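Local coordinates for vacuolar aminopeptidase 1 (Saccharomyces cerevisiae S288c, PDB 4R8F), which removes N-terminal amino acids, preferably neutral or hydrophobic ones, from peptides in the vacuole as a dodecameric zinc aminopeptidase, and is the major Cvt-pathway cargo, at residues T22-S27 with L149-P154; T93-P98 with Q232-L237; G132-Y137 with I145-V150. All coordinates share one frame; numbering follows the deposited sequence.

Contact 1: residues T22-S27 with L149-P154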
loop_
_atom_site.group_PDB
_atom_site.type_symbol
_atom_site.label_atom_id
_atom_site.label_comp_id
_atom_site.label_asym_id
_atom_site.label_seq_id
_atom_site.Cartn_x
_atom_site.Cartn_y
_atom_site.Cartn_z
ATOM N N THR A 22 20.497 27.897 -33.247
ATOM C CA THR A 22 20.589 27.178 -34.510
ATOM C C THR A 22 20.781 28.154 -35.667
ATOM O O THR A 22 21.545 27.881 -36.594
ATOM C CB THR A 22 19.337 26.311 -34.745
ATOM O OG1 THR A 22 19.173 25.408 -33.644
ATOM C CG2 THR A 22 19.470 25.502 -36.020
ATOM N N TYR A 23 20.099 29.293 -35.591
ATOM C CA TYR A 23 20.255 30.359 -36.578
ATOM C C TYR A 23 21.703 30.817 -36.690
ATOM O O TYR A 23 22.230 30.954 -37.790
ATOM C CB TYR A 23 19.367 31.552 -36.226
ATOM C CG TYR A 23 17.897 31.233 -36.285
ATOM C CD1 TYR A 23 17.260 31.040 -37.507
ATOM C CD2 TYR A 23 17.142 31.109 -35.121
ATOM C CE1 TYR A 23 15.910 30.740 -37.573
ATOM C CE2 TYR A 23 15.790 30.811 -35.170
ATOM C CZ TYR A 23 15.176 30.627 -36.399
ATOM O OH TYR A 23 13.830 30.328 -36.456
ATOM N N HIS A 24 22.338 31.052 -35.546
ATOM C CA HIS A 24 23.727 31.498 -35.520
ATOM C C HIS A 24 24.657 30.441 -36.112
ATOM O O HIS A 24 25.591 30.772 -36.840
ATOM C CB HIS A 24 24.173 31.822 -34.092
ATOM C CG HIS A 24 23.529 33.042 -33.511
ATOM N ND1 HIS A 24 22.342 32.997 -32.813
ATOM C CD2 HIS A 24 23.922 34.337 -33.500
ATOM C CE1 HIS A 24 22.023 34.214 -32.409
ATOM N NE2 HIS A 24 22.966 35.046 -32.814
ATOM N N VAL A 25 24.397 29.176 -35.794
ATOM C CA VAL A 25 25.250 28.076 -36.237
ATOM C C VAL A 25 25.224 27.917 -37.755
ATOM O O VAL A 25 26.268 27.736 -38.384
ATOM C CB VAL A 25 24.836 26.745 -35.567
ATOM C CG1 VAL A 25 25.465 25.549 -36.274
ATOM C CG2 VAL A 25 25.223 26.762 -34.095
ATOM N N VAL A 26 24.023 27.968 -38.323
ATOM C CA VAL A 26 23.829 27.863 -39.768
ATOM C C VAL A 26 24.448 29.063 -40.483
ATOM O O VAL A 26 25.145 28.904 -41.484
ATOM C CB VAL A 26 22.328 27.728 -40.107
ATOM C CG1 VAL A 26 22.049 28.052 -41.565
ATOM C CG2 VAL A 26 21.851 26.326 -39.769
ATOM N N SER A 27 24.190 30.255 -39.952
ATOM C CA SER A 27 24.786 31.489 -40.453
ATOM C C SER A 27 26.316 31.441 -40.410
ATOM O O SER A 27 26.984 31.881 -41.348
ATOM C CB SER A 27 24.285 32.677 -39.632
ATOM O OG SER A 27 24.919 33.879 -40.034
ATOM N N LEU A 149 19.759 38.526 -36.665
ATOM C CA LEU A 149 20.174 37.691 -35.552
ATOM C C LEU A 149 20.578 38.554 -34.367
ATOM O O LEU A 149 21.174 39.619 -34.523
ATOM C CB LEU A 149 21.315 36.756 -35.961
ATOM C CG LEU A 149 20.973 35.719 -37.039
ATOM C CD1 LEU A 149 21.999 34.596 -37.016
ATOM C CD2 LEU A 149 19.566 35.144 -36.883
ATOM N N VAL A 150 20.255 38.060 -33.183
ATOM C CA VAL A 150 20.332 38.830 -31.957
ATOM C C VAL A 150 20.928 37.929 -30.873
ATOM O O VAL A 150 20.677 36.728 -30.851
ATOM C CB VAL A 150 18.917 39.382 -31.631
ATOM C CG1 VAL A 150 18.458 39.053 -30.218
ATOM C CG2 VAL A 150 18.847 40.873 -31.926
ATOM N N ASP A 151 21.738 38.510 -29.995
ATOM C CA ASP A 151 22.501 37.743 -29.010
ATOM C C ASP A 151 22.935 38.681 -27.884
ATOM O O ASP A 151 23.544 39.722 -28.139
ATOM C CB ASP A 151 23.723 37.111 -29.691
ATOM C CG ASP A 151 24.516 36.175 -28.776
ATOM O OD1 ASP A 151 24.071 35.881 -27.647
ATOM O OD2 ASP A 151 25.607 35.726 -29.199
ATOM N N SER A 152 22.612 38.317 -26.644
ATOM C CA SER A 152 22.919 39.162 -25.487
ATOM C C SER A 152 24.287 38.868 -24.872
ATOM O O SER A 152 24.756 39.628 -24.027
ATOM C CB SER A 152 21.838 39.009 -24.415
ATOM O OG SER A 152 21.950 37.764 -23.750
ATOM N N THR A 153 24.919 37.772 -25.284
ATOM C CA THR A 153 26.222 37.377 -24.745
ATOM C C THR A 153 27.171 38.582 -24.719
ATOM O O THR A 153 27.251 39.308 -25.707
ATOM C CB THR A 153 26.846 36.257 -25.598
ATOM O OG1 THR A 153 25.891 35.204 -25.769
ATOM C CG2 THR A 153 28.104 35.687 -24.951
ATOM N N PRO A 154 27.895 38.808 -23.619
ATOM C CA PRO A 154 27.957 37.921 -22.452
ATOM C C PRO A 154 26.954 38.238 -21.336
ATOM O O PRO A 154 27.083 37.689 -20.246
ATOM C CB PRO A 154 29.381 38.149 -21.947
ATOM C CG PRO A 154 29.636 39.583 -22.254
ATOM C CD PRO A 154 28.907 39.877 -23.541
#
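Leu-149 and His-24 meet where helix 22-34 packs against strand 146-151, the strand that is outermost, within this chain, in the antiparallel sheet; this is helix-on-sheet packing that is partly buried and apolar for the most part. The axes of the two short segments approach to 9.2 Å at 118°, and Leu-149 bridges the gap by pushing both methyls at the helix. Its CD1 sits over one face of the His-24 imidazole, 4.2 Å from the ring centroid, a CH-pi contact displaced toward the rim of the ring. The same CD1 also touches Ser-27 CB at 4.0 Å, while the other branch, CD2, reaches Tyr-23 CB at 3.7 Å.

His-24 reaches the strand because its CG lies anti to the carbonyl carbon (chi1 -69°), and its ring runs past Leu-149 in the opposite direction. The backbone oxygen of Val-150 then lies in the imidazole plane at the ring edge, 3.2 Å from His-24 CE1. Farther along, His-24 NE2 is 3.8 Å from Asp-151 CB. The other ring nitrogen, ND1, is hydrogen-bonded to Thr-21 OG1, which should limit rotation of the ring. Asp-151 turns its carboxylate to its own segment: OD1 accepts from both Thr-153 N and Thr-153 OG1, on one face of the carboxylate plane. The backbone part of that grip is an Asx turn, in a contact of helix-on-sheet packing.

Contact 2: residues T93-P98 with Q232-L237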
loop_
_atom_site.group_PDB
_atom_site.type_symbol
_atom_site.label_atom_id
_atom_site.label_comp_id
_atom_site.label_asym_id
_atom_site.label_seq_id
_atom_site.Cartn_x
_atom_site.Cartn_y
_atom_site.Cartn_z
ATOM N N THR A 93 17.076 23.597 -25.467
ATOM C CA THR A 93 17.028 24.941 -24.908
ATOM C C THR A 93 15.673 25.261 -24.304
ATOM O O THR A 93 14.746 24.452 -24.320
ATOM C CB THR A 93 17.375 26.034 -25.954
ATOM O OG1 THR A 93 16.742 25.733 -27.206
ATOM C CG2 THR A 93 18.890 26.143 -26.146
ATOM N N VAL A 94 15.606 26.453 -23.732
ATOM C CA VAL A 94 14.376 27.057 -23.291
ATOM C C VAL A 94 14.038 28.090 -24.350
ATOM O O VAL A 94 14.914 28.810 -24.822
ATOM C CB VAL A 94 14.585 27.737 -21.931
ATOM C CG1 VAL A 94 13.343 28.503 -21.506
ATOM C CG2 VAL A 94 14.984 26.705 -20.887
ATOM N N LYS A 95 12.773 28.150 -24.736
ATOM C CA LYS A 95 12.331 29.103 -25.732
ATOM C C LYS A 95 11.324 30.062 -25.157
ATOM O O LYS A 95 10.471 29.687 -24.355
ATOM C CB LYS A 95 11.718 28.387 -26.929
ATOM C CG LYS A 95 12.761 27.838 -27.876
ATOM C CD LYS A 95 12.135 27.374 -29.173
ATOM C CE LYS A 95 13.178 26.757 -30.088
ATOM N NZ LYS A 95 14.046 27.778 -30.744
ATOM N N LEU A 96 11.441 31.310 -25.589
ATOM C CA LEU A 96 10.482 32.339 -25.265
ATOM C C LEU A 96 9.171 31.943 -25.923
ATOM O O LEU A 96 9.150 31.619 -27.111
ATOM C CB LEU A 96 10.966 33.676 -25.821
ATOM C CG LEU A 96 10.679 34.908 -24.978
ATOM C CD1 LEU A 96 11.653 34.987 -23.817
ATOM C CD2 LEU A 96 10.772 36.151 -25.845
ATOM N N LYS A 97 8.084 31.936 -25.159
ATOM C CA LYS A 97 6.779 31.610 -25.726
ATOM C C LYS A 97 6.304 32.737 -26.653
ATOM O O LYS A 97 6.720 33.885 -26.488
ATOM C CB LYS A 97 5.750 31.354 -24.626
ATOM C CG LYS A 97 5.955 30.044 -23.881
ATOM C CD LYS A 97 4.647 29.544 -23.297
ATOM C CE LYS A 97 4.866 28.432 -22.285
ATOM N NZ LYS A 97 4.902 28.964 -20.891
ATOM N N PRO A 98 5.445 32.408 -27.640
ATOM C CA PRO A 98 4.881 33.371 -28.606
ATOM C C PRO A 98 4.307 34.643 -27.966
ATOM O O PRO A 98 4.448 35.736 -28.520
ATOM C CB PRO A 98 3.773 32.569 -29.286
ATOM C CG PRO A 98 4.235 31.152 -29.209
ATOM C CD PRO A 98 5.076 31.019 -27.972
ATOM N N GLN A 232 8.046 39.492 -35.766
ATOM C CA GLN A 232 8.012 38.258 -34.998
ATOM C C GLN A 232 9.398 37.939 -34.478
ATOM O O GLN A 232 10.378 38.532 -34.919
ATOM C CB GLN A 232 7.529 37.103 -35.877
ATOM C CG GLN A 232 6.058 36.744 -35.758
ATOM C CD GLN A 232 5.673 36.255 -34.374
ATOM O OE1 GLN A 232 6.528 35.904 -33.554
ATOM N NE2 GLN A 232 4.372 36.232 -34.105
ATOM N N MET A 233 9.479 37.001 -33.542
ATOM C CA MET A 233 10.768 36.542 -33.054
ATOM C C MET A 233 10.736 35.091 -32.593
ATOM O O MET A 233 9.709 34.579 -32.153
ATOM C CB MET A 233 11.290 37.456 -31.943
ATOM C CG MET A 233 10.331 37.705 -30.794
ATOM S SD MET A 233 10.930 39.021 -29.712
ATOM C CE MET A 233 10.868 40.450 -30.795
ATOM N N ASP A 234 11.882 34.437 -32.746
ATOM C CA ASP A 234 12.097 33.078 -32.291
ATOM C C ASP A 234 13.382 33.104 -31.471
ATOM O O ASP A 234 14.481 32.938 -32.007
ATOM C CB ASP A 234 12.209 32.136 -33.492
ATOM C CG ASP A 234 12.425 30.681 -33.095
ATOM O OD1 ASP A 234 12.414 30.351 -31.885
ATOM O OD2 ASP A 234 12.612 29.860 -34.017
ATOM N N LEU A 235 13.222 33.339 -30.170
ATOM C CA LEU A 235 14.341 33.532 -29.261
ATOM C C LEU A 235 14.508 32.370 -28.296
ATOM O O LEU A 235 13.527 31.816 -27.796
ATOM C CB LEU A 235 14.142 34.818 -28.464
ATOM C CG LEU A 235 13.937 36.086 -29.292
ATOM C CD1 LEU A 235 13.705 37.279 -28.376
ATOM C CD2 LEU A 235 15.125 36.332 -30.215
ATOM N N ASP A 236 15.768 32.027 -28.038
ATOM C CA ASP A 236 16.138 31.001 -27.075
ATOM C C ASP A 236 16.680 31.648 -25.824
ATOM O O ASP A 236 17.075 32.811 -25.839
ATOM C CB ASP A 236 17.250 30.110 -27.638
ATOM C CG ASP A 236 16.801 29.278 -28.814
ATOM O OD1 ASP A 236 15.634 29.414 -29.240
ATOM O OD2 ASP A 236 17.620 28.480 -29.316
ATOM N N LEU A 237 16.692 30.870 -24.747
ATOM C CA LEU A 237 17.501 31.152 -23.574
ATOM C C LEU A 237 18.545 30.046 -23.472
ATOM O O LEU A 237 18.213 28.855 -23.524
ATOM C CB LEU A 237 16.646 31.186 -22.316
ATOM C CG LEU A 237 15.643 32.332 -22.209
ATOM C CD1 LEU A 237 14.831 32.177 -20.935
ATOM C CD2 LEU A 237 16.342 33.682 -22.244
#
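Strands 93-105 and 230-239 are antiparallel neighbours inside the six-stranded sheet, and Lys-95 ties them together with a salt-bridge network above their backbone ladder. Val-94 and Leu-237 form a hydrogen-bonded pair in which Leu-237 N donates to Val-94 O at 2.7 Å, with an N-H...O angle of 171°. Next to it, Lys-95 and Asp-236 face each other as a non-hydrogen-bonded pair, and one step on Leu-96 N donates to Leu-235 O at 3.1 Å.

On the face carrying Lys-95 and Asp-236, these two side chains lie side by side and point the same way. A bend at the last torsion of the lysine (chi4 -76°) turns NZ onto Asp-236 OD1 at 2.7 Å, on the syn side of the carboxylate and 15° out of its plane. NZ also makes a longer bond of 3.3 Å to Asp-234 OD1, again on the syn side. The other oxygen of Asp-234 accepts from Tyr-23 OH, and Tyr-116 adds a cation-pi contact to the lysine.

The reverse face is apolar. Val-94 CG1 meets Leu-237 CD1 at 4.0 Å, and Leu-96 CD2 lies the same distance from Leu-235 CD1, with helix 213-223 packing against Leu-96 and Leu-235. Thr-93, at the start of the strand, has its side chain about 8 Å from that of zinc ligand Glu-296. One ammonium shared by two buried carboxylates probably stabilises both aspartates in their charged form; the backbone ladder joins the strands, with this charged network on one face and aliphatic contacts on the other.

Contact 3: residues G132-Y137 with I145-V150; sequences GGRLLY and IKSALV
Leu-135 CD1 and Val-150 CG2 touch at 3.8 Å on the face of the hairpin that is covered by helix 213-223, and the two side chains cross at a slant. Farther along that face comes Tyr-137, whose CG stands between its backbone N and carbonyl carbon (chi1 74°); this lays the ring across the neighbouring strand. There CE1 meets Ala-148 CB at 4.0 Å, and CZ lies 3.6 Å from Lys-146 CB.

Beneath these side chains runs an antiparallel ladder, regular from Leu-135 to Tyr-137 and distorted at the glycines, with Gly-133/Val-150, Leu-135/Ala-148 and Tyr-137/Lys-146 as hydrogen-bonded pairs, each joined by two bonds. The straightest is Leu-135 N to Ala-148 O, at 176°. Gly-133 has positive phi (142°), a conformation in which a side chain would jam against the preceding carbonyl oxygen, and Gly-132 CA comes to 3.0 Å from Val-150 O.

On the other face, Leu-136 CD2 packs on Ser-147 CB. The polar edge follows: Arg-134, bent at chi2 and chi3, passes its CD 3.2 Å from Ser-147 OG and gives that oxygen a weak bond from NH1 at 3.5 Å, near the guanidinium plane. Leu-470 of a neighbouring subunit packs on both residues. Cohesion of the hairpin thus rests on backbone bonds and aliphatic packing, with little contribution from side-chain polarity.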
loop_
_atom_site.group_PDB
_atom_site.type_symbol
_atom_site.label_atom_id
_atom_site.label_comp_id
_atom_site.label_asym_id
_atom_site.label_seq_id
_atom_site.Cartn_x
_atom_site.Cartn_y
_atom_site.Cartn_z
ATOM N N GLY A 132 18.742 35.156 -27.234
ATOM C CA GLY A 132 19.234 35.301 -28.597
ATOM C C GLY A 132 18.452 34.456 -29.575
ATOM O O GLY A 132 17.684 33.582 -29.174
ATOM N N GLY A 133 18.645 34.729 -30.861
ATOM C CA GLY A 133 17.963 33.998 -31.922
ATOM C C GLY A 133 17.582 34.913 -33.066
ATOM O O GLY A 133 18.314 35.844 -33.403
ATOM N N ARG A 134 16.411 34.656 -33.642
ATOM C CA ARG A 134 15.968 35.324 -34.859
ATOM C C ARG A 134 14.841 36.323 -34.582
ATOM O O ARG A 134 13.864 36.003 -33.898
ATOM C CB ARG A 134 15.522 34.264 -35.879
ATOM C CG ARG A 134 14.659 34.779 -37.031
ATOM C CD ARG A 134 15.247 34.432 -38.391
ATOM N NE ARG A 134 14.581 33.325 -39.068
ATOM C CZ ARG A 134 14.992 32.800 -40.221
ATOM N NH1 ARG A 134 16.082 33.263 -40.824
ATOM N NH2 ARG A 134 14.320 31.796 -40.772
ATOM N N LEU A 135 14.996 37.534 -35.118
ATOM C CA LEU A 135 13.907 38.501 -35.196
ATOM C C LEU A 135 13.500 38.652 -36.647
ATOM O O LEU A 135 14.350 38.652 -37.531
ATOM C CB LEU A 135 14.346 39.874 -34.691
ATOM C CG LEU A 135 14.993 39.983 -33.314
ATOM C CD1 LEU A 135 15.229 41.448 -32.989
ATOM C CD2 LEU A 135 14.130 39.341 -32.245
ATOM N N LEU A 136 12.202 38.781 -36.890
ATOM C CA LEU A 136 11.708 39.187 -38.193
ATOM C C LEU A 136 11.239 40.625 -38.073
ATOM O O LEU A 136 10.582 40.995 -37.093
ATOM C CB LEU A 136 10.567 38.285 -38.668
ATOM C CG LEU A 136 10.927 36.822 -38.953
ATOM C CD1 LEU A 136 9.727 36.121 -39.563
ATOM C CD2 LEU A 136 12.143 36.682 -39.859
ATOM N N TYR A 137 11.591 41.437 -39.062
ATOM C CA TYR A 137 11.244 42.847 -39.035
ATOM C C TYR A 137 10.945 43.380 -40.432
ATOM O O TYR A 137 11.364 42.807 -41.442
ATOM C CB TYR A 137 12.374 43.653 -38.385
ATOM C CG TYR A 137 13.584 43.810 -39.263
ATOM C CD1 TYR A 137 14.540 42.805 -39.349
ATOM C CD2 TYR A 137 13.769 44.961 -40.026
ATOM C CE1 TYR A 137 15.651 42.945 -40.163
ATOM C CE2 TYR A 137 14.875 45.109 -40.841
ATOM C CZ TYR A 137 15.812 44.101 -40.906
ATOM O OH TYR A 137 16.910 44.247 -41.719
ATOM N N ILE A 145 10.092 41.574 -45.561
ATOM C CA ILE A 145 10.280 41.060 -44.226
ATOM C C ILE A 145 11.653 40.418 -44.208
ATOM O O ILE A 145 11.921 39.473 -44.951
ATOM C CB ILE A 145 9.156 40.096 -43.825
ATOM C CG1 ILE A 145 7.815 40.804 -44.065
ATOM C CG2 ILE A 145 9.323 39.671 -42.372
ATOM C CD1 ILE A 145 6.612 40.181 -43.394
ATOM N N LYS A 146 12.520 40.983 -43.377
ATOM C CA LYS A 146 13.912 40.593 -43.306
ATOM C C LYS A 146 14.167 39.925 -41.969
ATOM O O LYS A 146 13.335 39.981 -41.067
ATOM C CB LYS A 146 14.809 41.827 -43.466
ATOM C CG LYS A 146 14.812 42.438 -44.863
ATOM C CD LYS A 146 15.193 41.411 -45.923
ATOM C CE LYS A 146 15.889 42.043 -47.122
ATOM N NZ LYS A 146 16.294 41.018 -48.129
ATOM N N SER A 147 15.327 39.295 -41.856
ATOM C CA SER A 147 15.718 38.577 -40.657
ATOM C C SER A 147 16.959 39.222 -40.061
ATOM O O SER A 147 17.861 39.623 -40.789
ATOM C CB SER A 147 15.992 37.110 -40.998
ATOM O OG SER A 147 16.949 36.536 -40.122
ATOM N N ALA A 148 16.991 39.326 -38.736
ATOM C CA ALA A 148 18.180 39.767 -38.018
ATOM C C ALA A 148 18.476 38.776 -36.906
ATOM O O ALA A 148 17.558 38.244 -36.284
ATOM C CB ALA A 148 17.970 41.156 -37.438
ATOM N N LEU A 149 19.759 38.526 -36.665
ATOM C CA LEU A 149 20.174 37.691 -35.552
ATOM C C LEU A 149 20.578 38.554 -34.367
ATOM O O LEU A 149 21.174 39.619 -34.523
ATOM C CB LEU A 149 21.315 36.756 -35.961
ATOM C CG LEU A 149 20.973 35.719 -37.039
ATOM C CD1 LEU A 149 21.999 34.596 -37.016
ATOM C CD2 LEU A 149 19.566 35.144 -36.883
ATOM N N VAL A 150 20.255 38.060 -33.183
ATOM C CA VAL A 150 20.332 38.830 -31.957
ATOM C C VAL A 150 20.928 37.929 -30.873
ATOM O O VAL A 150 20.677 36.728 -30.851
ATOM C CB VAL A 150 18.917 39.382 -31.631
ATOM C CG1 VAL A 150 18.458 39.053 -30.218
ATOM C CG2 VAL A 150 18.847 40.873 -31.926
#

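How the contacts relate
All three contacts reach one antiparallel sheet. Contact 2 is the buried one, lying between inner strands; contact 3 pairs strand 146-151, outermost within this chain, with 129-137 and is partly buried, and contact 1 lays helix 22-34 on that same strand. Contacts 1 and 3 share Leu-149 and Val-150, which turn to opposite faces: toward the helix and away from it. Strand 129-137 joins contact 3 to contact 2 through backbone bonds such as Asp-236 N to Gly-132 O, while Tyr-23 and Asp-234 join contacts 1 and 2. Chemistry shifts accordingly: backbone bonds plus salt bridges between inner strands, backbone bonds with little side-chain polarity in the hairpin, methyl-to-imidazole packing under the helix. Contacts 2 and 3 border a second subunit along several residues, contact 1 through Tyr-23 alone.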